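Local coordinates for protein UDP-glucose 6-dehydrogenase (Pyrobaculum islandicum, PDB 3VTF) that probably oxidises UDP-glucose to UDP-glucuronate with two molecules of NAD+, as related UDP-glucose dehydrogenases do, at residues A[320-325]-A[363-368]; A[337-342]-A[416-421]; A[357-362]-A[367-372]. One frame throughout, in Å; residues are numbered along the deposited sequence.

Interaction 1. Residues A[320-325]-A[363-368]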
ATOM      1  N   ALA A 320     -21.619  -9.034   4.321  1.00 20.43           N
ATOM      2  CA  ALA A 320     -21.804  -9.335   5.749  1.00 23.25           C
ATOM      3  C   ALA A 320     -23.299  -9.737   5.950  1.00 26.42           C
ATOM      4  O   ALA A 320     -23.592 -10.687   6.667  1.00 24.86           O
ATOM      5  CB  ALA A 320     -21.467  -8.071   6.634  1.00 21.30           C
ATOM      6  N   VAL A 321     -24.208  -8.976   5.334  1.00 24.57           N
ATOM      7  CA  VAL A 321     -25.626  -9.250   5.436  1.00 26.29           C
ATOM      8  C   VAL A 321     -25.951 -10.604   4.713  1.00 28.03           C
ATOM      9  O   VAL A 321     -26.695 -11.420   5.247  1.00 26.07           O
ATOM     10  CB  VAL A 321     -26.434  -8.053   4.853  1.00 27.48           C
ATOM     11  CG1 VAL A 321     -27.980  -8.395   4.599  1.00 27.64           C
ATOM     12  CG2 VAL A 321     -26.219  -6.839   5.754  1.00 31.42           C
ATOM     13  N   GLN A 322     -25.310 -10.888   3.566  1.00 26.08           N
ATOM     14  CA  GLN A 322     -25.496 -12.161   2.910  1.00 27.55           C
ATOM     15  C   GLN A 322     -25.068 -13.354   3.783  1.00 28.17           C
ATOM     16  O   GLN A 322     -25.769 -14.425   3.810  1.00 26.88           O
ATOM     17  CB  GLN A 322     -24.756 -12.227   1.571  1.00 27.84           C
ATOM     18  CG  GLN A 322     -25.282 -11.256   0.512  1.00 32.73           C
ATOM     19  CD  GLN A 322     -24.388 -11.228  -0.726  1.00 36.74           C
ATOM     20  OE1 GLN A 322     -23.540 -12.122  -0.916  1.00 34.87           O
ATOM     21  NE2 GLN A 322     -24.569 -10.202  -1.573  1.00 40.03           N
ATOM     22  N   LEU A 323     -23.952 -13.199   4.505  1.00 24.54           N
ATOM     23  CA  LEU A 323     -23.519 -14.261   5.423  1.00 23.14           C
ATOM     24  C   LEU A 323     -24.572 -14.489   6.509  1.00 27.17           C
ATOM     25  O   LEU A 323     -24.879 -15.652   6.828  1.00 26.16           O
ATOM     26  CB  LEU A 323     -22.177 -13.891   6.104  1.00 23.30           C
ATOM     27  CG  LEU A 323     -20.949 -13.841   5.188  1.00 23.21           C
ATOM     28  CD1 LEU A 323     -19.773 -13.207   5.889  1.00 23.75           C
ATOM     29  CD2 LEU A 323     -20.641 -15.281   4.678  1.00 25.36           C
ATOM     30  N   LEU A 324     -25.090 -13.400   7.105  1.00 25.67           N
ATOM     31  CA  LEU A 324     -26.044 -13.557   8.208  1.00 27.56           C
ATOM     32  C   LEU A 324     -27.324 -14.312   7.676  1.00 32.05           C
ATOM     33  O   LEU A 324     -27.856 -15.265   8.307  1.00 30.91           O
ATOM     34  CB  LEU A 324     -26.414 -12.178   8.821  1.00 29.76           C
ATOM     35  CG  LEU A 324     -27.272 -12.418  10.107  1.00 30.43           C
ATOM     36  CD1 LEU A 324     -26.551 -13.255  11.183  1.00 33.44           C
ATOM     37  CD2 LEU A 324     -27.780 -11.106  10.630  1.00 32.23           C
ATOM     38  N   GLU A 325     -27.817 -13.831   6.539  1.00 30.48           N
ATOM     39  CA  GLU A 325     -28.970 -14.368   5.833  1.00 34.58           C
ATOM     40  C   GLU A 325     -28.827 -15.865   5.492  1.00 38.02           C
ATOM     41  O   GLU A 325     -29.719 -16.663   5.768  1.00 37.14           O
ATOM     42  CB  GLU A 325     -29.168 -13.573   4.553  1.00 40.08           C
ATOM     43  CG  GLU A 325     -30.343 -14.000   3.688  1.00 43.87           C
ATOM     44  CD  GLU A 325     -30.448 -13.069   2.495  1.00 47.30           C
ATOM     45  OE1 GLU A 325     -31.286 -12.144   2.478  1.00 49.36           O
ATOM     46  OE2 GLU A 325     -29.591 -13.199   1.607  1.00 52.81           O
ATOM     47  N   LEU A 363     -32.919  -3.938   7.256  1.00 35.80           N
ATOM     48  CA  LEU A 363     -34.292  -3.411   7.166  1.00 36.87           C
ATOM     49  C   LEU A 363     -34.930  -3.717   5.852  1.00 40.67           C
ATOM     50  O   LEU A 363     -35.993  -4.305   5.824  1.00 47.73           O
ATOM     51  CB  LEU A 363     -34.348  -1.929   7.419  1.00 33.37           C
ATOM     52  CG  LEU A 363     -34.146  -1.504   8.854  1.00 36.92           C
ATOM     53  CD1 LEU A 363     -33.996   0.015   8.898  1.00 38.27           C
ATOM     54  CD2 LEU A 363     -35.225  -2.027   9.805  1.00 41.70           C
ATOM     55  N   GLU A 364     -34.256  -3.382   4.779  1.00 42.45           N
ATOM     56  CA  GLU A 364     -34.665  -3.717   3.430  1.00 44.15           C
ATOM     57  C   GLU A 364     -34.900  -5.234   3.234  1.00 43.04           C
ATOM     58  O   GLU A 364     -35.602  -5.670   2.322  1.00 41.98           O
ATOM     59  CB  GLU A 364     -33.588  -3.103   2.522  1.00 46.47           C
ATOM     60  CG  GLU A 364     -33.689  -3.256   1.020  1.00 56.97           C
ATOM     61  CD  GLU A 364     -32.527  -2.532   0.306  1.00 68.98           C
ATOM     62  OE1 GLU A 364     -31.371  -3.015   0.367  1.00 60.31           O
ATOM     63  OE2 GLU A 364     -32.753  -1.470  -0.331  1.00 71.44           O
ATOM     64  N   ARG A 365     -34.348  -6.074   4.098  1.00 43.70           N
ATOM     65  CA  ARG A 365     -34.666  -7.501   3.998  1.00 41.64           C
ATOM     66  C   ARG A 365     -35.721  -7.995   5.012  1.00 38.01           C
ATOM     67  O   ARG A 365     -35.847  -9.202   5.239  1.00 39.70           O
ATOM     68  CB  ARG A 365     -33.397  -8.389   3.996  1.00 41.21           C
ATOM     69  CG  ARG A 365     -32.682  -8.422   2.642  1.00 43.57           C
ATOM     70  CD  ARG A 365     -31.194  -8.647   2.856  1.00 45.82           C
ATOM     71  NE  ARG A 365     -30.370  -7.880   1.907  1.00 56.01           N
ATOM     72  CZ  ARG A 365     -29.448  -8.399   1.091  1.00 60.97           C
ATOM     73  NH1 ARG A 365     -29.160  -9.731   1.073  1.00 56.44           N
ATOM     74  NH2 ARG A 365     -28.788  -7.563   0.288  1.00 68.74           N
ATOM     75  N   GLY A 366     -36.444  -7.074   5.644  1.00 39.98           N
ATOM     76  CA  GLY A 366     -37.575  -7.493   6.523  1.00 45.08           C
ATOM     77  C   GLY A 366     -37.157  -7.964   7.909  1.00 48.01           C
ATOM     78  O   GLY A 366     -37.963  -8.514   8.661  1.00 46.50           O
ATOM     79  N   ALA A 367     -35.886  -7.744   8.277  1.00 44.25           N
ATOM     80  CA  ALA A 367     -35.432  -7.996   9.666  1.00 43.47           C
ATOM     81  C   ALA A 367     -35.971  -6.971  10.643  1.00 43.70           C
ATOM     82  O   ALA A 367     -36.164  -5.785  10.312  1.00 45.84           O
ATOM     83  CB  ALA A 367     -33.894  -8.059   9.781  1.00 36.11           C
ATOM     84  N   ARG A 368     -36.190  -7.439  11.857  1.00 38.23           N
ATOM     85  CA  ARG A 368     -36.451  -6.569  12.981  1.00 46.35           C
ATOM     86  C   ARG A 368     -35.089  -6.264  13.551  1.00 37.28           C
ATOM     87  O   ARG A 368     -34.442  -7.160  14.138  1.00 44.18           O
ATOM     88  CB  ARG A 368     -37.304  -7.261  14.069  1.00 49.72           C
ATOM     89  CG  ARG A 368     -38.510  -8.061  13.574  1.00 58.16           C
ATOM     90  CD  ARG A 368     -39.264  -8.586  14.791  1.00 65.48           C
ATOM     91  NE  ARG A 368     -40.669  -8.904  14.522  1.00 74.36           N
ATOM     92  CZ  ARG A 368     -41.627  -8.970  15.458  1.00 80.46           C
ATOM     93  NH1 ARG A 368     -41.369  -8.734  16.739  1.00 70.57           N
ATOM     94  NH2 ARG A 368     -42.870  -9.259  15.107  1.00 91.97           N
TER
HETATM   95  O   HOH W   1     -26.889  -7.886  -1.346  1.00 46.49           O
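Arg-365 reaches from the turn after helix 354-364 across to helix 304-328, where Val-321 and Glu-325, one helical turn apart, receive it. The close-packed part is van der Waals contact, a methyl against the flat of a guanidinium. CG1 of Val-321 lies over one face of the group, offset toward its rim, 3.6 Å from Arg-365 NE. CG1 comes to be there because it stands anti to the backbone N (chi1 166°), while the same valine also packs on Val-358, Leu-361 and Leu-362 of helix 354-364. The polar side is looser. Glu-325 crosses the arginine at about a right angle and meets it at the guanidinium edge, the two planes 32° apart; its OE1 makes a long salt bridge to Arg-365 NH1, 3.5 Å. Also at the edge, in plane, lies a water that accepts from Gln-322 NE2 at 3.3 Å; its distance to Arg-365 NH2 is too short to be trusted in detail. Next in the chain, Gly-366 at positive phi is the C' residue of a Schellman motif that ends helix 354-364. Shortening Arg-365 to an alanine would probably leave Glu-325 without this cationic mate and uncover Val-321 CG1. With a salt bridge of this length and no direct hydrogen bond between the segments, the attraction is probably mainly electrostatic, joined to packing on one guanidinium face.

Interaction 2. Residues A[337-342]-A[416-421]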
ATOM      1  N   GLY A 337     -29.280  -7.916  15.517  1.00 32.25           N
ATOM      2  CA  GLY A 337     -28.663  -6.733  16.081  1.00 31.65           C
ATOM      3  C   GLY A 337     -27.477  -6.206  15.275  1.00 34.47           C
ATOM      4  O   GLY A 337     -26.751  -6.966  14.584  1.00 30.31           O
ATOM      5  N   VAL A 338     -27.200  -4.916  15.443  1.00 28.72           N
ATOM      6  CA  VAL A 338     -25.977  -4.374  14.943  1.00 26.20           C
ATOM      7  C   VAL A 338     -25.299  -3.770  16.123  1.00 26.21           C
ATOM      8  O   VAL A 338     -25.827  -2.820  16.704  1.00 29.80           O
ATOM      9  CB  VAL A 338     -26.226  -3.282  13.862  1.00 26.16           C
ATOM     10  CG1 VAL A 338     -24.916  -2.619  13.433  1.00 26.29           C
ATOM     11  CG2 VAL A 338     -27.061  -3.842  12.736  1.00 25.50           C
ATOM     12  N   LEU A 339     -24.082  -4.248  16.412  1.00 26.93           N
ATOM     13  CA  LEU A 339     -23.199  -3.698  17.412  1.00 26.39           C
ATOM     14  C   LEU A 339     -22.264  -2.684  16.792  1.00 29.33           C
ATOM     15  O   LEU A 339     -21.294  -3.082  16.127  1.00 24.23           O
ATOM     16  CB  LEU A 339     -22.370  -4.775  18.150  1.00 25.59           C
ATOM     17  CG  LEU A 339     -23.197  -5.644  19.127  1.00 29.42           C
ATOM     18  CD1 LEU A 339     -22.376  -6.830  19.692  1.00 33.62           C
ATOM     19  CD2 LEU A 339     -23.776  -4.750  20.234  1.00 30.18           C
ATOM     20  N   GLY A 340     -22.533  -1.380  17.004  1.00 25.56           N
ATOM     21  CA  GLY A 340     -21.597  -0.354  16.520  1.00 24.22           C
ATOM     22  C   GLY A 340     -22.267   0.451  15.379  1.00 28.55           C
ATOM     23  O   GLY A 340     -22.693  -0.129  14.394  1.00 27.09           O
ATOM     24  N   LEU A 341     -22.406   1.774  15.563  1.00 26.16           N
ATOM     25  CA  LEU A 341     -23.001   2.614  14.574  1.00 25.17           C
ATOM     26  C   LEU A 341     -22.029   3.748  14.239  1.00 27.89           C
ATOM     27  O   LEU A 341     -22.115   4.300  13.155  1.00 28.91           O
ATOM     28  CB  LEU A 341     -24.294   3.219  15.121  1.00 26.23           C
ATOM     29  CG  LEU A 341     -25.391   2.203  15.395  1.00 29.79           C
ATOM     30  CD1 LEU A 341     -26.560   2.822  16.156  1.00 27.52           C
ATOM     31  CD2 LEU A 341     -25.896   1.522  14.119  1.00 28.09           C
ATOM     32  N   ALA A 342     -21.204   4.193  15.202  1.00 26.33           N
ATOM     33  CA  ALA A 342     -20.158   5.188  14.892  1.00 28.43           C
ATOM     34  C   ALA A 342     -19.267   4.633  13.773  1.00 28.66           C
ATOM     35  O   ALA A 342     -19.059   3.426  13.698  1.00 24.55           O
ATOM     36  CB  ALA A 342     -19.295   5.479  16.108  1.00 26.69           C
ATOM     37  N   LEU A 416     -18.000  -8.971  25.845  1.00 33.83           N
ATOM     38  CA  LEU A 416     -19.364  -9.425  25.904  1.00 31.62           C
ATOM     39  C   LEU A 416     -19.496 -10.984  25.838  1.00 28.83           C
ATOM     40  O   LEU A 416     -18.523 -11.681  25.473  1.00 29.29           O
ATOM     41  CB  LEU A 416     -20.201  -8.790  24.760  1.00 32.22           C
ATOM     42  CG  LEU A 416     -20.332  -7.251  24.687  1.00 35.40           C
ATOM     43  CD1 LEU A 416     -21.154  -6.862  23.438  1.00 30.56           C
ATOM     44  CD2 LEU A 416     -21.098  -6.805  25.954  1.00 34.13           C
ATOM     45  N   ASP A 417     -20.713 -11.482  26.065  1.00 28.64           N
ATOM     46  CA  ASP A 417     -20.938 -12.931  26.067  1.00 31.51           C
ATOM     47  C   ASP A 417     -21.668 -13.270  24.798  1.00 30.78           C
ATOM     48  O   ASP A 417     -22.840 -13.037  24.671  1.00 27.71           O
ATOM     49  CB  ASP A 417     -21.758 -13.347  27.300  1.00 34.29           C
ATOM     50  CG  ASP A 417     -21.959 -14.860  27.375  1.00 36.98           C
ATOM     51  OD1 ASP A 417     -21.512 -15.599  26.449  1.00 33.94           O
ATOM     52  OD2 ASP A 417     -22.617 -15.321  28.305  1.00 35.47           O
ATOM     53  N   TYR A 418     -20.950 -13.803  23.824  1.00 28.30           N
ATOM     54  CA  TYR A 418     -21.530 -14.108  22.525  1.00 29.18           C
ATOM     55  C   TYR A 418     -21.968 -15.566  22.415  1.00 32.28           C
ATOM     56  O   TYR A 418     -22.310 -16.014  21.341  1.00 27.10           O
ATOM     57  CB  TYR A 418     -20.553 -13.815  21.385  1.00 29.48           C
ATOM     58  CG  TYR A 418     -20.105 -12.382  21.245  1.00 26.63           C
ATOM     59  CD1 TYR A 418     -20.815 -11.478  20.477  1.00 25.64           C
ATOM     60  CD2 TYR A 418     -18.953 -11.946  21.863  1.00 26.90           C
ATOM     61  CE1 TYR A 418     -20.395 -10.176  20.350  1.00 25.93           C
ATOM     62  CE2 TYR A 418     -18.528 -10.652  21.742  1.00 26.83           C
ATOM     63  CZ  TYR A 418     -19.252  -9.772  20.982  1.00 26.03           C
ATOM     64  OH  TYR A 418     -18.811  -8.490  20.871  1.00 28.19           O
ATOM     65  N   ARG A 419     -21.936 -16.299  23.519  1.00 30.52           N
ATOM     66  CA  ARG A 419     -22.199 -17.732  23.456  1.00 30.89           C
ATOM     67  C   ARG A 419     -23.614 -18.024  22.986  1.00 26.03           C
ATOM     68  O   ARG A 419     -24.554 -17.400  23.411  1.00 32.96           O
ATOM     69  CB  ARG A 419     -21.889 -18.394  24.801  1.00 29.69           C
ATOM     70  CG  ARG A 419     -20.413 -18.372  25.128  1.00 31.43           C
ATOM     71  CD  ARG A 419     -20.097 -18.854  26.526  1.00 50.00           C
ATOM     72  NE  ARG A 419     -20.729 -18.066  27.572  1.00 44.45           N
ATOM     73  CZ  ARG A 419     -20.542 -18.293  28.860  1.00 41.00           C
ATOM     74  NH1 ARG A 419     -21.140 -17.550  29.762  1.00 36.19           N
ATOM     75  NH2 ARG A 419     -19.751 -19.276  29.233  1.00 36.20           N
ATOM     76  N   GLY A 420     -23.745 -18.980  22.084  1.00 28.34           N
ATOM     77  CA  GLY A 420     -25.036 -19.384  21.598  1.00 26.44           C
ATOM     78  C   GLY A 420     -25.565 -18.474  20.518  1.00 32.92           C
ATOM     79  O   GLY A 420     -26.651 -18.679  20.019  1.00 28.56           O
ATOM     80  N   LYS A 421     -24.790 -17.471  20.136  1.00 30.09           N
ATOM     81  CA  LYS A 421     -25.329 -16.517  19.153  1.00 32.80           C
ATOM     82  C   LYS A 421     -24.736 -16.805  17.766  1.00 30.21           C
ATOM     83  O   LYS A 421     -23.725 -17.490  17.639  1.00 27.93           O
ATOM     84  CB  LYS A 421     -25.027 -15.086  19.582  1.00 33.43           C
ATOM     85  CG  LYS A 421     -25.731 -14.656  20.898  1.00 35.10           C
ATOM     86  CD  LYS A 421     -27.244 -14.654  20.817  1.00 34.98           C
ATOM     87  CE  LYS A 421     -27.803 -14.527  22.208  1.00 44.45           C
ATOM     88  NZ  LYS A 421     -29.276 -14.500  22.045  1.00 35.51           N
TER
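Leu-339 and Leu-416 reach toward each other tip to tip, their CD1 methyls meeting at 3.9 Å. The same methyl of Leu-339 also touches the ring of Tyr-418, coming up at its edge, near the ring plane, rather than over a face; CE1 of Tyr-418 is 3.9 Å from it. One methyl thus meets both a leucine tip and a tyrosine edge, and no hydrogen bond crosses between the segments. The tyrosine arrives from the opposite direction to Leu-339: with CG anti to its own carbonyl carbon (chi1 -61°), its ring is carried nearer to the strand than the start of the side chain would suggest. Its hydroxyl, held by a hydrogen bond to the backbone O of Tyr-413, has its polar need met within the same loop. This is the alpha/beta UDP-binding domain, in which strand 335-339 lies inside a parallel sheet beside strand 403-406, and residues 416-421 are the last part of the loop leading into strand 422-425. Leu-398 of helix 394-400 touches both Leu-416 and Tyr-418. Within the loop, polar groups pair with one another. Asp-417 OD1 accepts from the backbone N of Arg-419 (3.0 Å), an Asx turn, and from Arg-419 NE (2.8 Å), the two donors lying on opposite faces of the carboxylate plane. Arg-419 NH1 donates to Asp-417 OD2 at 3.0 Å, so the salt bridge is a side-on grip by two nitrogens. A type II turn from Tyr-418 to Lys-421 overlaps the Asx turn, with Gly-420 at positive phi.

Interaction 3. Residues A[357-362]-A[367-372]; sequences EVARLL and ARVYVH
The backbone O of Leu-362 accepts from the N of Ala-367 at 3.2 Å, with an N-H...O angle of 154° and the donor tilted from the carbonyl plane. It is the longer-range bond of the Schellman motif that closes helix 354-364, within the beta-alpha-beta unit made of strand 335-339, this helix and strand 368-372. Helix and strand run nearly antiparallel, 163° between their directions, their axes 8.8 Å apart at closest. Between them the packing is wholly aliphatic and buried. Val-369 points toward the helix and splits its two methyls between two helix residues three apart: CG1, anti to the backbone N (chi1 178°), faces Ala-359 CB at 4.2 Å, while CG2 goes to Leu-362. Ala-359 CB also has Val-371 CG1 at its margin, so a single small residue is shared by two valines of the same strand face. Leu-362 goes on past this contact to touch Val-336 and Val-338, linking the helix to the neighbouring strand 335-339 as well. Nearer the turn, the methyl of Ala-367 sits by the carbonyl that its own N-H bonds, CB being 3.5 Å from Leu-362 O. Between side chains the closest approach is Leu-362 CB to Val-369 CG2, at 3.7 Å.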
ATOM      1  N   GLU A 357     -25.282   1.472   7.398  1.00 29.57           N
ATOM      2  CA  GLU A 357     -25.500   0.824   6.082  1.00 33.23           C
ATOM      3  C   GLU A 357     -25.984  -0.600   6.280  1.00 31.00           C
ATOM      4  O   GLU A 357     -26.903  -1.045   5.562  1.00 28.51           O
ATOM      5  CB  GLU A 357     -24.216   0.666   5.226  1.00 35.44           C
ATOM      6  CG  GLU A 357     -23.992   1.735   4.187  1.00 49.91           C
ATOM      7  CD  GLU A 357     -25.238   2.134   3.453  1.00 57.41           C
ATOM      8  OE1 GLU A 357     -25.688   1.352   2.576  1.00 53.67           O
ATOM      9  OE2 GLU A 357     -25.761   3.231   3.776  1.00 64.48           O
ATOM     10  N   VAL A 358     -25.307  -1.335   7.184  1.00 26.89           N
ATOM     11  CA  VAL A 358     -25.757  -2.716   7.504  1.00 25.08           C
ATOM     12  C   VAL A 358     -27.210  -2.711   8.081  1.00 27.07           C
ATOM     13  O   VAL A 358     -28.010  -3.536   7.664  1.00 29.19           O
ATOM     14  CB  VAL A 358     -24.749  -3.455   8.413  1.00 26.45           C
ATOM     15  CG1 VAL A 358     -25.385  -4.717   8.982  1.00 29.74           C
ATOM     16  CG2 VAL A 358     -23.510  -3.815   7.554  1.00 26.16           C
ATOM     17  N   ALA A 359     -27.532  -1.791   8.989  1.00 26.75           N
ATOM     18  CA  ALA A 359     -28.917  -1.686   9.544  1.00 31.05           C
ATOM     19  C   ALA A 359     -29.908  -1.509   8.379  1.00 32.65           C
ATOM     20  O   ALA A 359     -30.899  -2.254   8.271  1.00 33.76           O
ATOM     21  CB  ALA A 359     -29.035  -0.537  10.568  1.00 29.21           C
ATOM     22  N   ARG A 360     -29.599  -0.596   7.461  1.00 30.78           N
ATOM     23  CA  ARG A 360     -30.482  -0.386   6.288  1.00 32.57           C
ATOM     24  C   ARG A 360     -30.626  -1.608   5.436  1.00 35.67           C
ATOM     25  O   ARG A 360     -31.756  -2.031   5.069  1.00 35.54           O
ATOM     26  CB  ARG A 360     -29.970   0.741   5.406  1.00 37.58           C
ATOM     27  CG  ARG A 360     -30.062   2.121   6.017  1.00 38.80           C
ATOM     28  CD  ARG A 360     -29.806   3.129   4.870  1.00 46.34           C
ATOM     29  NE  ARG A 360     -29.597   4.495   5.370  1.00 59.74           N
ATOM     30  CZ  ARG A 360     -28.401   5.093   5.459  1.00 61.94           C
ATOM     31  NH1 ARG A 360     -27.273   4.478   5.076  1.00 66.93           N
ATOM     32  NH2 ARG A 360     -28.311   6.304   5.957  1.00 57.61           N
ATOM     33  N   LEU A 361     -29.508  -2.256   5.136  1.00 31.16           N
ATOM     34  CA  LEU A 361     -29.645  -3.513   4.382  1.00 31.48           C
ATOM     35  C   LEU A 361     -30.507  -4.547   5.117  1.00 31.27           C
ATOM     36  O   LEU A 361     -31.240  -5.337   4.505  1.00 32.67           O
ATOM     37  CB  LEU A 361     -28.261  -4.171   4.025  1.00 29.98           C
ATOM     38  CG  LEU A 361     -27.387  -3.268   3.096  1.00 33.14           C
ATOM     39  CD1 LEU A 361     -25.872  -3.662   3.128  1.00 30.57           C
ATOM     40  CD2 LEU A 361     -27.921  -3.322   1.685  1.00 32.75           C
ATOM     41  N   LEU A 362     -30.317  -4.647   6.423  1.00 32.12           N
ATOM     42  CA  LEU A 362     -31.121  -5.604   7.185  1.00 29.57           C
ATOM     43  C   LEU A 362     -32.621  -5.221   7.074  1.00 34.00           C
ATOM     44  O   LEU A 362     -33.476  -6.097   6.901  1.00 37.06           O
ATOM     45  CB  LEU A 362     -30.648  -5.622   8.635  1.00 27.13           C
ATOM     46  CG  LEU A 362     -29.229  -6.275   8.854  1.00 28.43           C
ATOM     47  CD1 LEU A 362     -28.967  -6.073  10.325  1.00 25.84           C
ATOM     48  CD2 LEU A 362     -29.212  -7.759   8.459  1.00 28.94           C
ATOM     49  N   ALA A 367     -35.886  -7.744   8.277  1.00 44.25           N
ATOM     50  CA  ALA A 367     -35.432  -7.996   9.666  1.00 43.47           C
ATOM     51  C   ALA A 367     -35.971  -6.971  10.643  1.00 43.70           C
ATOM     52  O   ALA A 367     -36.164  -5.785  10.312  1.00 45.84           O
ATOM     53  CB  ALA A 367     -33.894  -8.059   9.781  1.00 36.11           C
ATOM     54  N   ARG A 368     -36.190  -7.439  11.857  1.00 38.23           N
ATOM     55  CA  ARG A 368     -36.451  -6.569  12.981  1.00 46.35           C
ATOM     56  C   ARG A 368     -35.089  -6.264  13.551  1.00 37.28           C
ATOM     57  O   ARG A 368     -34.442  -7.160  14.138  1.00 44.18           O
ATOM     58  CB  ARG A 368     -37.304  -7.261  14.069  1.00 49.72           C
ATOM     59  CG  ARG A 368     -38.510  -8.061  13.574  1.00 58.16           C
ATOM     60  CD  ARG A 368     -39.264  -8.586  14.791  1.00 65.48           C
ATOM     61  NE  ARG A 368     -40.669  -8.904  14.522  1.00 74.36           N
ATOM     62  CZ  ARG A 368     -41.627  -8.970  15.458  1.00 80.46           C
ATOM     63  NH1 ARG A 368     -41.369  -8.734  16.739  1.00 70.57           N
ATOM     64  NH2 ARG A 368     -42.870  -9.259  15.107  1.00 91.97           N
ATOM     65  N   VAL A 369     -34.673  -5.009  13.416  1.00 38.60           N
ATOM     66  CA  VAL A 369     -33.292  -4.564  13.732  1.00 37.02           C
ATOM     67  C   VAL A 369     -33.153  -3.843  15.061  1.00 36.48           C
ATOM     68  O   VAL A 369     -33.859  -2.858  15.361  1.00 39.67           O
ATOM     69  CB  VAL A 369     -32.788  -3.620  12.612  1.00 32.62           C
ATOM     70  CG1 VAL A 369     -31.386  -3.088  12.890  1.00 34.48           C
ATOM     71  CG2 VAL A 369     -32.820  -4.358  11.320  1.00 33.59           C
ATOM     72  N   TYR A 370     -32.209  -4.325  15.842  1.00 29.00           N
ATOM     73  CA  TYR A 370     -31.812  -3.717  17.088  1.00 31.32           C
ATOM     74  C   TYR A 370     -30.432  -3.174  16.862  1.00 32.48           C
ATOM     75  O   TYR A 370     -29.594  -3.826  16.186  1.00 34.05           O
ATOM     76  CB  TYR A 370     -31.750  -4.774  18.182  1.00 30.63           C
ATOM     77  CG  TYR A 370     -33.084  -5.428  18.378  1.00 34.43           C
ATOM     78  CD1 TYR A 370     -33.887  -5.118  19.514  1.00 39.04           C
ATOM     79  CD2 TYR A 370     -33.562  -6.352  17.447  1.00 35.88           C
ATOM     80  CE1 TYR A 370     -35.152  -5.722  19.681  1.00 43.92           C
ATOM     81  CE2 TYR A 370     -34.809  -6.959  17.597  1.00 42.87           C
ATOM     82  CZ  TYR A 370     -35.599  -6.649  18.708  1.00 46.70           C
ATOM     83  OH  TYR A 370     -36.792  -7.322  18.796  1.00 50.65           O
ATOM     84  N   VAL A 371     -30.140  -2.028  17.454  1.00 31.80           N
ATOM     85  CA  VAL A 371     -28.811  -1.444  17.351  1.00 30.02           C
ATOM     86  C   VAL A 371     -28.291  -0.962  18.696  1.00 32.99           C
ATOM     87  O   VAL A 371     -29.062  -0.651  19.577  1.00 34.68           O
ATOM     88  CB  VAL A 371     -28.779  -0.266  16.352  1.00 31.18           C
ATOM     89  CG1 VAL A 371     -29.324  -0.689  15.007  1.00 28.82           C
ATOM     90  CG2 VAL A 371     -29.533   0.927  16.900  1.00 29.06           C
ATOM     91  N   HIS A 372     -26.979  -0.922  18.842  1.00 28.46           N
ATOM     92  CA  HIS A 372     -26.338  -0.282  19.966  1.00 31.65           C
ATOM     93  C   HIS A 372     -25.086   0.433  19.554  1.00 31.25           C
ATOM     94  O   HIS A 372     -24.413   0.016  18.625  1.00 28.94           O
ATOM     95  CB  HIS A 372     -25.984  -1.293  21.049  1.00 29.69           C
ATOM     96  CG  HIS A 372     -25.118  -0.726  22.143  1.00 31.85           C
ATOM     97  ND1 HIS A 372     -23.794  -0.786  22.107  1.00 29.44           N
ATOM     98  CD2 HIS A 372     -25.445  -0.062  23.308  1.00 29.02           C
ATOM     99  CE1 HIS A 372     -23.292  -0.203  23.192  1.00 29.26           C
ATOM    100  NE2 HIS A 372     -24.302   0.241  23.925  1.00 30.45           N
TER

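In the fold
From the N terminus, helix 304-328 comes first, then strand 335-339, helix 354-364 and strand 368-372, with loop 416-421 last. Interaction 1 closes a loop of 37 intervening residues, from helix 304-328 to the end of helix 354-364. Interaction 2 starts within that loop, on strand 335-339, and runs on to 416-421, so the two cross. Interaction 3 is the short closure of a helix onto the strand that follows it and falls wholly within the span of interaction 2. Interactions 1 and 3 share Ala-367 and Arg-368. Val-338 N and Tyr-370 O link strands 335-339 and 368-372, so the parallel sheet of the UDP-binding domain carries interactions 2 and 3 on neighbouring strands, while interaction 1 ties on the preceding helix.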